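Local atomic coordinates of fatty acid amide hydrolase (Candida albicans, PDB entry 6KVR), a protein that probably hydrolyses the amides of monocarboxylic acids, fatty acid amides among them, to the free acid and ammonia, as an amidase signature family serine hydrolase. Residues I248-D253 with E307-A312. Sequence-based numbering, arbitrary orientation.
Sequences IGVGSD and ELWMKA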
loop_
_atom_site.group_PDB
_atom_site.type_symbol
_atom_site.label_atom_id
_atom_site.label_comp_id
_atom_site.label_asym_id
_atom_site.label_seq_id
_atom_site.Cartn_x
_atom_site.Cartn_y
_atom_site.Cartn_z
ATOM N N ILE A 248 -27.956 3.289 4.874
ATOM C CA ILE A 248 -26.671 3.004 4.247
ATOM C C ILE A 248 -26.315 1.562 4.575
ATOM O O ILE A 248 -26.656 1.050 5.645
ATOM C CB ILE A 248 -25.541 3.949 4.721
ATOM C CG1 ILE A 248 -25.965 5.408 4.630
ATOM C CG2 ILE A 248 -24.267 3.735 3.900
ATOM C CD1 ILE A 248 -24.917 6.397 5.143
ATOM N N GLY A 249 -25.648 0.900 3.632
ATOM C CA GLY A 249 -25.096 -0.417 3.884
ATOM C C GLY A 249 -23.583 -0.435 3.755
ATOM O O GLY A 249 -22.999 0.401 3.061
ATOM N N VAL A 250 -22.937 -1.379 4.421
ATOM C CA VAL A 250 -21.484 -1.530 4.387
ATOM C C VAL A 250 -21.171 -2.921 3.860
ATOM O O VAL A 250 -21.634 -3.920 4.423
ATOM C CB VAL A 250 -20.851 -1.320 5.769
ATOM C CG1 VAL A 250 -19.300 -1.248 5.651
ATOM C CG2 VAL A 250 -21.391 -0.060 6.396
ATOM N N GLY A 251 -20.396 -2.986 2.783
ATOM C CA GLY A 251 -19.944 -4.255 2.242
ATOM C C GLY A 251 -18.437 -4.301 2.037
ATOM O O GLY A 251 -17.706 -3.423 2.495
ATOM N N SER A 252 -17.969 -5.327 1.341
ATOM C CA SER A 252 -16.569 -5.474 0.997
ATOM C C SER A 252 -16.498 -5.927 -0.455
ATOM O O SER A 252 -17.480 -6.425 -1.015
ATOM C CB SER A 252 -15.869 -6.479 1.916
ATOM O OG SER A 252 -16.422 -7.774 1.720
ATOM N N ASP A 253 -15.330 -5.745 -1.071
ATOM C CA ASP A 253 -15.229 -5.884 -2.527
ATOM C C ASP A 253 -13.815 -6.356 -2.855
ATOM O O ASP A 253 -12.837 -5.613 -2.737
ATOM C CB ASP A 253 -15.587 -4.587 -3.245
ATOM C CG ASP A 253 -15.778 -4.762 -4.773
ATOM O OD1 ASP A 253 -14.868 -5.301 -5.451
ATOM O OD2 ASP A 253 -16.834 -4.313 -5.310
ATOM N N GLU A 307 -21.123 9.889 -0.211
ATOM C CA GLU A 307 -20.162 10.944 0.102
ATOM C C GLU A 307 -20.137 11.242 1.598
ATOM O O GLU A 307 -19.061 11.399 2.193
ATOM C CB GLU A 307 -20.490 12.204 -0.705
ATOM C CG GLU A 307 -19.313 13.116 -1.012
ATOM C CD GLU A 307 -19.051 14.127 0.099
ATOM O OE1 GLU A 307 -20.045 14.617 0.693
ATOM O OE2 GLU A 307 -17.866 14.481 0.339
ATOM N N LEU A 308 -21.316 11.312 2.224
ATOM C CA LEU A 308 -21.390 11.534 3.664
ATOM C C LEU A 308 -20.583 10.489 4.421
ATOM O O LEU A 308 -19.863 10.807 5.375
ATOM C CB LEU A 308 -22.852 11.496 4.122
ATOM C CG LEU A 308 -23.065 11.459 5.642
ATOM C CD1 LEU A 308 -22.619 12.768 6.271
ATOM C CD2 LEU A 308 -24.491 11.123 6.056
ATOM N N TRP A 309 -20.718 9.224 4.011
ATOM C CA TRP A 309 -20.113 8.113 4.734
ATOM C C TRP A 309 -18.588 8.162 4.633
ATOM O O TRP A 309 -17.890 8.099 5.645
ATOM C CB TRP A 309 -20.678 6.802 4.179
ATOM C CG TRP A 309 -20.418 5.589 4.986
ATOM C CD1 TRP A 309 -21.243 5.026 5.902
ATOM C CD2 TRP A 309 -19.253 4.759 4.931
ATOM N NE1 TRP A 309 -20.667 3.902 6.440
ATOM C CE2 TRP A 309 -19.442 3.713 5.860
ATOM C CE3 TRP A 309 -18.058 4.811 4.206
ATOM C CZ2 TRP A 309 -18.492 2.717 6.077
ATOM C CZ3 TRP A 309 -17.111 3.815 4.416
ATOM C CH2 TRP A 309 -17.340 2.777 5.342
HETATM N N MSE A 310 -18.056 8.318 3.427
HETATM C CA MSE A 310 -16.621 8.441 3.247
HETATM C C MSE A 310 -16.055 9.600 4.065
HETATM O O MSE A 310 -15.090 9.426 4.820
HETATM C CB MSE A 310 -16.284 8.626 1.763
HETATM C CG MSE A 310 -16.751 7.473 0.876
HETATM SE SE MSE A 310 -15.771 5.805 1.271
HETATM C CE MSE A 310 -14.069 6.250 0.338
ATOM N N LYS A 311 -16.666 10.780 3.912
ATOM C CA LYS A 311 -16.165 11.976 4.585
ATOM C C LYS A 311 -16.157 11.794 6.093
ATOM O O LYS A 311 -15.161 12.105 6.756
ATOM C CB LYS A 311 -17.003 13.200 4.208
ATOM C CG LYS A 311 -16.509 14.519 4.827
ATOM C CD LYS A 311 -17.444 15.653 4.435
ATOM C CE LYS A 311 -18.772 15.541 5.177
ATOM N NZ LYS A 311 -19.970 15.744 4.285
ATOM N N ALA A 312 -17.261 11.283 6.655
ATOM C CA ALA A 312 -17.328 11.084 8.101
ATOM C C ALA A 312 -16.342 10.009 8.558
ATOM O O ALA A 312 -15.604 10.199 9.536
ATOM C CB ALA A 312 -18.753 10.717 8.517
#
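Segments 248-253 (strand) and 307-312 (part of helix 303-317) come nearest, by CA atoms, at I248 and W309, 8.3 Å apart, and no hydrogen bond crosses between them. That spacing excludes backbone contact, and the 183 Å² buried between them is largely the work of three side chains: I248, V250 and W309. In the 307-312 turns, A312 N donates to L308 O at 2.9 Å.

With CG anti to the backbone N (chi1 -167°), the indole of W309 reaches toward I248 and V250, on either side of G249 in sequence. Its pyrrole side meets I248, whose CG2 lies 3.8 Å from W309 CD1; I248 CD1 comes within 4.0 Å of the same ring atom, so both branches of the isoleucine bear on one corner of the indole. V250 crosses the tryptophan at about a right angle and takes the next part of the ring: V250 CG2 is 4.0 Å from W309 CZ2 and equally near NE1, while V250 CG1 is 4.1 Å from CZ2. At the indole edge, in its plane, lies the selenium of M310. L190 of helix 185-192 touches both V250 and W309, and the ring of Y313 also meets the indole.

The strand belongs to the central mixed sheet of the amidase signature fold, between strands 155-158 and 295-300. W309 carries the helix's contact with this strand, while M310 touches L270 of strand 268-271. V250 lies about 6 Å, between side chains, from K158, a predicted charge-relay residue that S252 OG hydrogen-bonds. The interface is purely apolar, and W309 NE1 is buried without a hydrogen-bond partner in the model, so the indole meets the strand by van der Waals contact alone, with no hydrogen bond to fix its rotation.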